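Long-range contacts in putative oxidoreductase (Thermus thermophilus, PDB 2ISM), which is a putative oxidoreductase built as a beta-propeller of six four-stranded blades and, in the model, carries a calcium ion: residues G28-P33 / G344-V348; E66-Y70 / R96-E100. All coordinates share one frame; numbering follows the deposited sequence.

Interaction 1. Residues G28-P33 / G344-V348; sequences GGLEVP and GDDRV
Two hydrogen bonds join Gly28-Pro33 to Gly344-Val348. Asp346 OD2 accepts the backbone N of Val32 at 3.0 Å, on its anti side and 19° out of the carboxylate plane. The same oxygen also takes Arg335 N, and OD1 meets Thr332 OG1, so the buried carboxylate is held in place by several partners; a short acid that accepts on both oxygens suits this site. At the other end, Gly29 N reaches Gly344 O at 3.2 Å. Both glycines adopt positive phi values, which cost them little strain, and the bare CA of Gly28 lets the chains close to 4.0 Å between Gly28 CA and Arg347 CA. These loops flank the closure of the propeller: N-terminal strand 23-27 pairs with C-terminal strand 348-351 in the last blade, then residues 28-33 cross to strand 33-38 of the first. Apolar contacts add to these bonds. Leu30 CG lies beside its backbone N (chi1 -57°), and from there CD1 reaches Val348 CG2 at 3.7 Å. The Pro33 ring crosses Asp346, its CD 3.7 Å from Asp346 CB. Leu30 and Pro33 together bury Asp346 O, which has no polar partner in the model. Within residues 344-348, Gly344 O lies over one face of the Arg347 guanidinium. Arg347 NE forms a salt bridge with Glu25, and NH1 a long one with Asp345, whose OD2 accepts Arg342 N.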
loop_
_atom_site.group_PDB
_atom_site.type_symbol
_atom_site.label_atom_id
_atom_site.label_comp_id
_atom_site.label_asym_id
_atom_site.label_seq_id
_atom_site.Cartn_x
_atom_site.Cartn_y
_atom_site.Cartn_z
ATOM N N GLY B 28 19.690 10.111 -9.435
ATOM C CA GLY B 28 20.468 9.186 -10.243
ATOM C C GLY B 28 21.956 9.498 -10.261
ATOM O O GLY B 28 22.443 10.321 -9.480
ATOM N N GLY B 29 22.679 8.830 -11.154
ATOM C CA GLY B 29 24.111 9.037 -11.266
ATOM C C GLY B 29 24.904 8.302 -10.201
ATOM O O GLY B 29 26.100 8.535 -10.052
ATOM N N LEU B 30 24.244 7.405 -9.469
ATOM C CA LEU B 30 24.893 6.647 -8.398
ATOM C C LEU B 30 25.620 5.409 -8.921
ATOM O O LEU B 30 25.265 4.859 -9.964
ATOM C CB LEU B 30 23.847 6.222 -7.358
ATOM C CG LEU B 30 23.026 7.348 -6.712
ATOM C CD1 LEU B 30 21.719 6.792 -6.175
ATOM C CD2 LEU B 30 23.837 8.008 -5.594
ATOM N N GLU B 31 26.643 4.971 -8.195
ATOM C CA GLU B 31 27.389 3.792 -8.603
ATOM C C GLU B 31 27.049 2.627 -7.682
ATOM O O GLU B 31 27.610 2.494 -6.595
ATOM C CB GLU B 31 28.893 4.062 -8.565
ATOM C CG GLU B 31 29.678 3.113 -9.449
ATOM C CD GLU B 31 31.167 3.371 -9.413
ATOM O OE1 GLU B 31 31.577 4.455 -8.938
ATOM O OE2 GLU B 31 31.922 2.486 -9.869
ATOM N N VAL B 32 26.117 1.797 -8.131
ATOM C CA VAL B 32 25.669 0.630 -7.380
ATOM C C VAL B 32 25.105 0.954 -5.989
ATOM O O VAL B 32 25.699 0.600 -4.966
ATOM C CB VAL B 32 26.813 -0.413 -7.229
ATOM C CG1 VAL B 32 26.243 -1.747 -6.741
ATOM C CG2 VAL B 32 27.528 -0.604 -8.566
ATOM N N PRO B 33 23.960 1.657 -5.935
ATOM C CA PRO B 33 23.349 1.991 -4.641
ATOM C C PRO B 33 22.846 0.678 -4.044
ATOM O O PRO B 33 21.805 0.148 -4.439
ATOM C CB PRO B 33 22.223 2.952 -5.024
ATOM C CG PRO B 33 21.892 2.559 -6.435
ATOM C CD PRO B 33 23.252 2.328 -7.038
ATOM N N GLY B 344 22.626 8.601 -16.707
ATOM C CA GLY B 344 21.922 8.814 -15.453
ATOM C C GLY B 344 21.720 7.531 -14.666
ATOM O O GLY B 344 21.099 7.537 -13.604
ATOM N N ASP B 345 22.279 6.430 -15.169
ATOM C CA ASP B 345 22.116 5.144 -14.507
ATOM C C ASP B 345 22.402 4.971 -13.035
ATOM O O ASP B 345 23.254 5.634 -12.438
ATOM C CB ASP B 345 22.890 4.042 -15.200
ATOM C CG ASP B 345 21.971 3.018 -15.793
ATOM O OD1 ASP B 345 20.816 2.925 -15.310
ATOM O OD2 ASP B 345 22.380 2.307 -16.724
ATOM N N ASP B 346 21.686 3.995 -12.491
ATOM C CA ASP B 346 21.673 3.661 -11.089
ATOM C C ASP B 346 20.994 4.481 -10.031
ATOM O O ASP B 346 21.560 4.935 -9.027
ATOM C CB ASP B 346 23.052 3.261 -10.583
ATOM C CG ASP B 346 23.401 1.843 -11.008
ATOM O OD1 ASP B 346 22.576 1.278 -11.763
ATOM O OD2 ASP B 346 24.455 1.299 -10.617
ATOM N N ARG B 347 19.743 4.726 -10.370
ATOM C CA ARG B 347 18.867 5.598 -9.644
ATOM C C ARG B 347 18.146 4.972 -8.478
ATOM O O ARG B 347 18.098 3.746 -8.319
ATOM C CB ARG B 347 17.775 5.967 -10.651
ATOM C CG ARG B 347 18.232 6.349 -12.055
ATOM C CD ARG B 347 17.006 6.489 -12.965
ATOM N NE ARG B 347 17.252 7.342 -14.126
ATOM C CZ ARG B 347 18.004 7.002 -15.166
ATOM N NH1 ARG B 347 18.592 5.815 -15.202
ATOM N NH2 ARG B 347 18.177 7.857 -16.163
ATOM N N VAL B 348 17.576 5.853 -7.678
ATOM C CA VAL B 348 16.748 5.476 -6.559
ATOM C C VAL B 348 15.375 5.791 -7.147
ATOM O O VAL B 348 15.121 6.923 -7.557
ATOM C CB VAL B 348 16.995 6.382 -5.348
ATOM C CG1 VAL B 348 15.922 6.139 -4.298
ATOM C CG2 VAL B 348 18.376 6.106 -4.767
#

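Interaction 2. Residues E66-Y70 / R96-E100; sequences ELSVY and RTVAE
Residues Leu67-Tyr70, leaving strand 60-66 of one blade, run at 62° to Arg96-Ala99, where strand 92-98 of the next blade ends and the chain turns into a loop; they meet mainly at one carbonyl. Thr97 O accepts Tyr70 N at 2.8 Å, with an N-H...O angle of 160°, and also receives the CA-H of Val69, whose CA is 3.2 Å away. Arg96 CB lies 4.0 Å from Val69 CG1. Its CG takes the crowded position between backbone N and carbonyl carbon (chi1 69°), and the extended chain beyond runs past the same methyl at CD and brings NH1 to Ser68 O at 2.9 Å. A water in the guanidinium plane links NH1 to Ser68 N, and Val98 CG2 covers one face of the group. Tyr70 lays its CB 3.9 Å from Thr97 CG2 and its CD1 4.0 Å from Ala99 CB, small methyls that fit beside a ring whose OH is bound to Pro131 O. Thr97 turns its own hydroxyl to Gly76 N. A second water joins the exposed Ser68 and Ala99, through OG and N. The straight backbone bond is thus the main direct link, while Ser68 reaches across through a weak, bent bond from an arginine side chain and through waters.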
loop_
_atom_site.group_PDB
_atom_site.type_symbol
_atom_site.label_atom_id
_atom_site.label_comp_id
_atom_site.label_asym_id
_atom_site.label_seq_id
_atom_site.Cartn_x
_atom_site.Cartn_y
_atom_site.Cartn_z
ATOM N N GLU B 66 32.892 8.677 3.719
ATOM C CA GLU B 66 33.649 7.915 2.748
ATOM C C GLU B 66 34.382 6.858 3.555
ATOM O O GLU B 66 35.059 7.177 4.533
ATOM C CB GLU B 66 34.640 8.807 2.005
ATOM C CG GLU B 66 35.230 8.150 0.771
ATOM C CD GLU B 66 35.921 9.139 -0.144
ATOM O OE1 GLU B 66 35.273 10.133 -0.542
ATOM O OE2 GLU B 66 37.108 8.922 -0.469
ATOM N N LEU B 67 34.225 5.599 3.162
ATOM C CA LEU B 67 34.875 4.502 3.865
ATOM C C LEU B 67 35.779 3.717 2.928
ATOM O O LEU B 67 35.445 3.498 1.766
ATOM C CB LEU B 67 33.825 3.558 4.460
ATOM C CG LEU B 67 32.847 4.140 5.485
ATOM C CD1 LEU B 67 31.752 3.128 5.783
ATOM C CD2 LEU B 67 33.593 4.506 6.754
ATOM N N SER B 68 36.935 3.310 3.439
ATOM C CA SER B 68 37.869 2.518 2.659
ATOM C C SER B 68 37.257 1.130 2.544
ATOM O O SER B 68 36.865 0.534 3.546
ATOM C CB SER B 68 39.220 2.429 3.375
ATOM O OG SER B 68 40.060 1.460 2.765
ATOM N N VAL B 69 37.149 0.620 1.326
ATOM C CA VAL B 69 36.587 -0.706 1.136
ATOM C C VAL B 69 37.341 -1.423 0.031
ATOM O O VAL B 69 38.076 -0.800 -0.741
ATOM C CB VAL B 69 35.083 -0.653 0.744
ATOM C CG1 VAL B 69 34.283 0.102 1.801
ATOM C CG2 VAL B 69 34.923 0.001 -0.615
ATOM N N TYR B 70 37.155 -2.737 -0.020
ATOM C CA TYR B 70 37.772 -3.590 -1.027
ATOM C C TYR B 70 36.702 -3.774 -2.086
ATOM O O TYR B 70 35.827 -4.630 -1.946
ATOM C CB TYR B 70 38.112 -4.949 -0.417
ATOM C CG TYR B 70 38.805 -5.902 -1.360
ATOM C CD1 TYR B 70 40.118 -5.671 -1.772
ATOM C CD2 TYR B 70 38.166 -7.059 -1.812
ATOM C CE1 TYR B 70 40.781 -6.570 -2.601
ATOM C CE2 TYR B 70 38.821 -7.967 -2.644
ATOM C CZ TYR B 70 40.131 -7.714 -3.030
ATOM O OH TYR B 70 40.803 -8.615 -3.820
ATOM N N ARG B 96 30.809 -3.804 5.343
ATOM C CA ARG B 96 31.806 -3.538 4.310
ATOM C C ARG B 96 32.918 -4.578 4.228
ATOM O O ARG B 96 33.236 -5.255 5.212
ATOM C CB ARG B 96 32.461 -2.164 4.530
ATOM C CG ARG B 96 33.350 -2.107 5.774
ATOM C CD ARG B 96 34.273 -0.895 5.770
ATOM N NE ARG B 96 35.036 -0.799 7.012
ATOM C CZ ARG B 96 35.958 0.126 7.262
ATOM N NH1 ARG B 96 36.246 1.047 6.351
ATOM N NH2 ARG B 96 36.582 0.140 8.436
ATOM N N THR B 97 33.504 -4.690 3.038
ATOM C CA THR B 97 34.623 -5.590 2.812
ATOM C C THR B 97 35.836 -4.668 2.952
ATOM O O THR B 97 35.915 -3.636 2.277
ATOM C CB THR B 97 34.612 -6.172 1.381
ATOM O OG1 THR B 97 33.290 -6.618 1.050
ATOM C CG2 THR B 97 35.573 -7.358 1.285
ATOM N N VAL B 98 36.768 -5.016 3.833
ATOM C CA VAL B 98 37.948 -4.183 4.029
ATOM C C VAL B 98 39.222 -4.994 3.786
ATOM O O VAL B 98 39.235 -6.213 3.979
ATOM C CB VAL B 98 37.963 -3.571 5.460
ATOM C CG1 VAL B 98 38.314 -4.630 6.491
ATOM C CG2 VAL B 98 38.940 -2.406 5.518
ATOM N N ALA B 99 40.286 -4.317 3.356
ATOM C CA ALA B 99 41.556 -4.980 3.076
ATOM C C ALA B 99 42.671 -4.600 4.050
ATOM O O ALA B 99 43.621 -5.362 4.239
ATOM C CB ALA B 99 41.996 -4.670 1.643
ATOM N N GLU B 100 42.553 -3.429 4.668
ATOM C CA GLU B 100 43.566 -2.958 5.612
ATOM C C GLU B 100 43.734 -3.859 6.833
ATOM O O GLU B 100 42.820 -4.003 7.646
ATOM C CB GLU B 100 43.239 -1.535 6.072
ATOM C CG GLU B 100 43.583 -0.447 5.067
ATOM C CD GLU B 100 45.070 -0.384 4.763
ATOM O OE1 GLU B 100 45.878 -0.573 5.700
ATOM O OE2 GLU B 100 45.432 -0.134 3.593
HETATM O O HOH W 1 37.653 3.870 6.329
HETATM O O HOH W 2 40.216 -1.534 2.737
#

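The two contacts sit at successive blade junctions of the propeller. Interaction 1 comes first and last along the chain, joining residues near the two ends, whereas interaction 2 falls wholly between its segments and bridges only 25 residues. The four-stranded sheet 33-38 to 60-66 relates them: residues 28-33 lead into its first strand, and residues 66-70 leave its last. Their centres are 20 Å apart and their nearest atoms about 10 Å, without touching, each centre being 18 Å from that of the chain. One contact thus joins the connection entering this blade to the closing blade before it, and the other joins the connection leaving it to the sheet 77-82 to 117-127 after it.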